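Local coordinates for protein DMATS type aromatic prenyltransferase (Micromonospora olivasterospora, PDB 6ZRY) that probably transfers a dimethylallyl group to the indole ring of tryptophan, as a 6-dimethylallyl tryptophan synthase, and binds tryptophan inside an ABBA-barrel, at residues 176-185 with 212-223. Residues are numbered along the deposited sequence; the frame is centred on the assembly and turned at random.
Sequences YRALLDHGVR and LYLTHHEAEVWD
Arg-185 lays its aliphatic stem across Asp-223, CD to CB 3.8 Å, and sends its guanidinium on into the bend that follows strand 212-216. The ABBA-barrel of this prenyltransferase, a closed antiparallel sheet ringed by helices, illustrates how an outer helix and the loop after it can be fastened to a barrel strand by two different means. The first is apolar. Helix 176-182 runs nearly parallel to the strand, with 13° between their directions, and their axes come no closer than 12.0 Å, a separation bridged by side chains. Leu-179 and Leu-214 meet tip to tip, CD2 to CD2 at 3.9 Å. With CG anti to the backbone N (chi1 178°), the Tyr-176 ring comes obliquely against Leu-212, CE1 to CD2 3.6 Å; Val-163 of helix 159-170 touches both residues.

The second is polar and uses one arginine. NH1 and NH2 of Arg-185 grip a single acceptor end-on, the carbonyl O of His-217, which lies in the guanidinium plane. Arg-185 NH2 reaches His-217 O at 2.8 Å with an N-H...O angle of 158°, a shorter and straighter bond than the 3.2 Å one from Arg-185 NH1. Ala-219 CB covers one guanidinium face. NH2 also forms a salt bridge with Asp-193, whose OD1 accepts from His-216 ND1 as well, so the charged group is tied to the neighbouring strand 193-201. Asp-223 meets the arginine's charge indirectly: a water accepts from Arg-185 NH1 and from Glu-220 N, each at 2.9 Å, and donates to Asp-223 OD2.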
loop_
_atom_site.group_PDB
_atom_site.type_symbol
_atom_site.label_atom_id
_atom_site.label_comp_id
_atom_site.label_asym_id
_atom_site.label_seq_id
_atom_site.Cartn_x
_atom_site.Cartn_y
_atom_site.Cartn_z
ATOM N N TYR A 176 -0.025 11.894 16.580
ATOM C CA TYR A 176 -0.939 12.421 15.555
ATOM C C TYR A 176 -1.084 13.929 15.760
ATOM O O TYR A 176 -1.058 14.687 14.767
ATOM C CB TYR A 176 -2.287 11.694 15.593
ATOM C CG TYR A 176 -3.279 12.230 14.598
ATOM C CD1 TYR A 176 -3.030 12.188 13.232
ATOM C CD2 TYR A 176 -4.469 12.806 15.020
ATOM C CE1 TYR A 176 -3.938 12.697 12.314
ATOM C CE2 TYR A 176 -5.393 13.298 14.113
ATOM C CZ TYR A 176 -5.126 13.248 12.755
ATOM O OH TYR A 176 -6.057 13.737 11.873
ATOM N N ARG A 177 -1.253 14.364 17.008
ATOM C CA ARG A 177 -1.399 15.812 17.340
ATOM C C ARG A 177 -0.126 16.537 16.865
ATOM O O ARG A 177 -0.252 17.597 16.259
ATOM C CB ARG A 177 -1.695 16.032 18.833
ATOM C CG ARG A 177 -3.183 16.086 19.166
ATOM C CD ARG A 177 -3.510 16.443 20.611
ATOM N NE ARG A 177 -3.411 15.270 21.467
ATOM C CZ ARG A 177 -2.391 14.973 22.282
ATOM N NH1 ARG A 177 -1.342 15.776 22.398
ATOM N NH2 ARG A 177 -2.431 13.859 22.990
ATOM N N ALA A 178 1.047 15.932 17.084
ATOM C CA ALA A 178 2.355 16.448 16.607
ATOM C C ALA A 178 2.317 16.603 15.080
ATOM O O ALA A 178 2.779 17.640 14.574
ATOM C CB ALA A 178 3.479 15.542 17.043
ATOM N N LEU A 179 1.735 15.629 14.364
ATOM C CA LEU A 179 1.655 15.698 12.892
ATOM C C LEU A 179 0.670 16.797 12.487
ATOM O O LEU A 179 1.022 17.594 11.624
ATOM C CB LEU A 179 1.278 14.323 12.330
ATOM C CG LEU A 179 1.154 14.218 10.805
ATOM C CD1 LEU A 179 2.490 14.363 10.123
ATOM C CD2 LEU A 179 0.521 12.900 10.406
ATOM N N LEU A 180 -0.529 16.843 13.052
ATOM C CA LEU A 180 -1.534 17.864 12.624
ATOM C C LEU A 180 -1.027 19.271 12.964
ATOM O O LEU A 180 -1.186 20.166 12.143
ATOM C CB LEU A 180 -2.890 17.588 13.282
ATOM C CG LEU A 180 -3.780 16.521 12.632
ATOM C CD1 LEU A 180 -5.218 16.664 13.122
ATOM C CD2 LEU A 180 -3.738 16.569 11.104
ATOM N N ASP A 181 -0.449 19.472 14.145
ATOM C CA ASP A 181 -0.078 20.826 14.613
ATOM C C ASP A 181 1.260 21.269 14.014
ATOM O O ASP A 181 1.456 22.507 13.892
ATOM C CB ASP A 181 -0.036 20.894 16.126
ATOM C CG ASP A 181 -1.426 20.804 16.754
ATOM O OD1 ASP A 181 -2.416 20.924 16.002
ATOM O OD2 ASP A 181 -1.494 20.569 17.944
ATOM N N HIS A 182 2.172 20.334 13.719
ATOM C CA HIS A 182 3.574 20.679 13.332
ATOM C C HIS A 182 4.052 19.959 12.060
ATOM O O HIS A 182 5.186 20.249 11.676
ATOM C CB HIS A 182 4.528 20.421 14.520
ATOM C CG HIS A 182 4.173 21.275 15.682
ATOM N ND1 HIS A 182 4.300 22.639 15.647
ATOM C CD2 HIS A 182 3.613 20.956 16.870
ATOM C CE1 HIS A 182 3.833 23.145 16.804
ATOM N NE2 HIS A 182 3.414 22.119 17.564
ATOM N N GLY A 183 3.227 19.081 11.437
ATOM C CA GLY A 183 3.658 18.204 10.321
ATOM C C GLY A 183 2.858 18.380 9.036
ATOM O O GLY A 183 3.163 17.668 8.085
ATOM N N VAL A 184 1.873 19.296 8.977
ATOM C CA VAL A 184 0.998 19.467 7.770
ATOM C C VAL A 184 1.245 20.845 7.129
ATOM O O VAL A 184 1.278 21.823 7.865
ATOM C CB VAL A 184 -0.477 19.220 8.154
ATOM C CG1 VAL A 184 -1.445 19.633 7.050
ATOM C CG2 VAL A 184 -0.699 17.756 8.532
ATOM N N ARG A 185 1.407 20.908 5.789
ATOM C CA ARG A 185 1.732 22.173 5.052
ATOM C C ARG A 185 0.763 23.261 5.516
ATOM O O ARG A 185 -0.425 23.005 5.656
ATOM C CB ARG A 185 1.648 21.997 3.529
ATOM C CG ARG A 185 2.868 21.341 2.903
ATOM C CD ARG A 185 2.759 21.236 1.388
ATOM N NE ARG A 185 1.800 20.226 0.946
ATOM C CZ ARG A 185 1.513 19.950 -0.330
ATOM N NH1 ARG A 185 2.111 20.603 -1.314
ATOM N NH2 ARG A 185 0.630 19.008 -0.615
ATOM N N LEU A 212 -0.568 5.764 9.527
ATOM C CA LEU A 212 -1.365 6.775 8.815
ATOM C C LEU A 212 -0.612 7.215 7.573
ATOM O O LEU A 212 0.548 7.615 7.698
ATOM C CB LEU A 212 -1.635 7.954 9.746
ATOM C CG LEU A 212 -2.556 9.036 9.188
ATOM C CD1 LEU A 212 -3.977 8.535 9.013
ATOM C CD2 LEU A 212 -2.538 10.263 10.075
ATOM N N TYR A 213 -1.284 7.225 6.440
ATOM C CA TYR A 213 -0.689 7.653 5.159
ATOM C C TYR A 213 -1.277 8.991 4.749
ATOM O O TYR A 213 -2.534 9.102 4.760
ATOM C CB TYR A 213 -0.979 6.639 4.069
ATOM C CG TYR A 213 -0.322 5.289 4.176
ATOM C CD1 TYR A 213 -0.617 4.408 5.208
ATOM C CD2 TYR A 213 0.495 4.821 3.149
ATOM C CE1 TYR A 213 -0.060 3.143 5.273
ATOM C CE2 TYR A 213 1.054 3.548 3.198
ATOM C CZ TYR A 213 0.768 2.708 4.264
ATOM O OH TYR A 213 1.273 1.441 4.334
ATOM N N LEU A 214 -0.423 9.949 4.407
ATOM C CA LEU A 214 -0.803 11.305 3.911
ATOM C C LEU A 214 -0.386 11.402 2.446
ATOM O O LEU A 214 0.751 11.045 2.163
ATOM C CB LEU A 214 -0.057 12.369 4.702
ATOM C CG LEU A 214 -0.661 12.839 6.008
ATOM C CD1 LEU A 214 -0.907 11.692 6.948
ATOM C CD2 LEU A 214 0.287 13.866 6.670
ATOM N N THR A 215 -1.255 11.888 1.589
ATOM C CA THR A 215 -0.944 12.173 0.182
ATOM C C THR A 215 -0.661 13.660 0.080
ATOM O O THR A 215 -1.520 14.462 0.503
ATOM C CB THR A 215 -2.059 11.709 -0.755
ATOM O OG1 THR A 215 -2.253 10.300 -0.552
ATOM C CG2 THR A 215 -1.752 11.998 -2.205
ATOM N N HIS A 216 0.505 14.000 -0.439
ATOM C CA HIS A 216 1.005 15.378 -0.582
ATOM C C HIS A 216 0.821 15.814 -2.035
ATOM O O HIS A 216 1.721 15.542 -2.845
ATOM C CB HIS A 216 2.476 15.451 -0.144
ATOM C CG HIS A 216 2.711 15.038 1.263
ATOM N ND1 HIS A 216 2.284 15.801 2.344
ATOM C CD2 HIS A 216 3.364 13.981 1.788
ATOM C CE1 HIS A 216 2.633 15.210 3.460
ATOM N NE2 HIS A 216 3.316 14.115 3.155
ATOM N N HIS A 217 -0.292 16.441 -2.366
ATOM C CA HIS A 217 -0.622 16.827 -3.762
ATOM C C HIS A 217 0.309 17.951 -4.229
ATOM O O HIS A 217 0.535 18.878 -3.450
ATOM C CB HIS A 217 -2.104 17.186 -3.890
ATOM C CG HIS A 217 -2.981 15.998 -3.742
ATOM N ND1 HIS A 217 -3.207 15.113 -4.788
ATOM C CD2 HIS A 217 -3.608 15.492 -2.659
ATOM C CE1 HIS A 217 -3.988 14.139 -4.368
ATOM N NE2 HIS A 217 -4.245 14.346 -3.047
ATOM N N GLU A 218 0.845 17.828 -5.449
ATOM C CA GLU A 218 1.677 18.865 -6.125
ATOM C C GLU A 218 2.670 19.437 -5.112
ATOM O O GLU A 218 2.582 20.644 -4.786
ATOM C CB GLU A 218 0.777 19.962 -6.699
ATOM C CG GLU A 218 -0.070 19.498 -7.870
ATOM C CD GLU A 218 -1.504 19.986 -7.802
ATOM O OE1 GLU A 218 -1.948 20.664 -8.754
ATOM O OE2 GLU A 218 -2.168 19.695 -6.795
ATOM N N ALA A 219 3.550 18.594 -4.602
ATOM C CA ALA A 219 4.344 18.890 -3.399
ATOM C C ALA A 219 5.812 19.053 -3.771
ATOM O O ALA A 219 6.335 18.283 -4.652
ATOM C CB ALA A 219 4.159 17.805 -2.359
ATOM N N GLU A 220 6.466 19.999 -3.108
ATOM C CA GLU A 220 7.938 20.136 -3.100
ATOM C C GLU A 220 8.511 19.092 -2.142
ATOM O O GLU A 220 7.939 18.926 -1.049
ATOM C CB GLU A 220 8.335 21.542 -2.640
ATOM C CG GLU A 220 7.797 22.635 -3.534
ATOM C CD GLU A 220 8.540 22.795 -4.842
ATOM O OE1 GLU A 220 9.482 21.996 -5.107
ATOM O OE2 GLU A 220 8.170 23.719 -5.613
ATOM N N VAL A 221 9.603 18.445 -2.517
ATOM C CA VAL A 221 10.342 17.501 -1.624
ATOM C C VAL A 221 10.711 18.243 -0.323
ATOM O O VAL A 221 10.719 17.622 0.716
ATOM C CB VAL A 221 11.561 16.868 -2.333
ATOM C CG1 VAL A 221 12.581 17.884 -2.787
ATOM C CG2 VAL A 221 12.236 15.832 -1.469
ATOM N N TRP A 222 11.038 19.534 -0.398
ATOM C CA TRP A 222 11.293 20.396 0.791
ATOM C C TRP A 222 10.141 20.267 1.794
ATOM O O TRP A 222 10.394 20.084 3.003
ATOM C CB TRP A 222 11.456 21.829 0.334
ATOM C CG TRP A 222 11.625 22.843 1.420
ATOM C CD1 TRP A 222 10.651 23.656 1.920
ATOM C CD2 TRP A 222 12.847 23.226 2.088
ATOM N NE1 TRP A 222 11.171 24.512 2.848
ATOM C CE2 TRP A 222 12.511 24.261 2.990
ATOM C CE3 TRP A 222 14.174 22.778 2.058
ATOM C CZ2 TRP A 222 13.455 24.862 3.829
ATOM C CZ3 TRP A 222 15.114 23.389 2.875
ATOM C CH2 TRP A 222 14.756 24.417 3.751
ATOM N N ASP A 223 8.924 20.359 1.311
ATOM C CA ASP A 223 7.711 20.344 2.169
ATOM C C ASP A 223 7.420 18.923 2.672
ATOM O O ASP A 223 7.038 18.787 3.800
ATOM C CB ASP A 223 6.512 20.935 1.439
ATOM C CG ASP A 223 6.631 22.424 1.173
ATOM O OD1 ASP A 223 7.038 23.166 2.106
ATOM O OD2 ASP A 223 6.282 22.858 0.025
HETATM O O HOH W 1 4.765 21.767 -1.610
#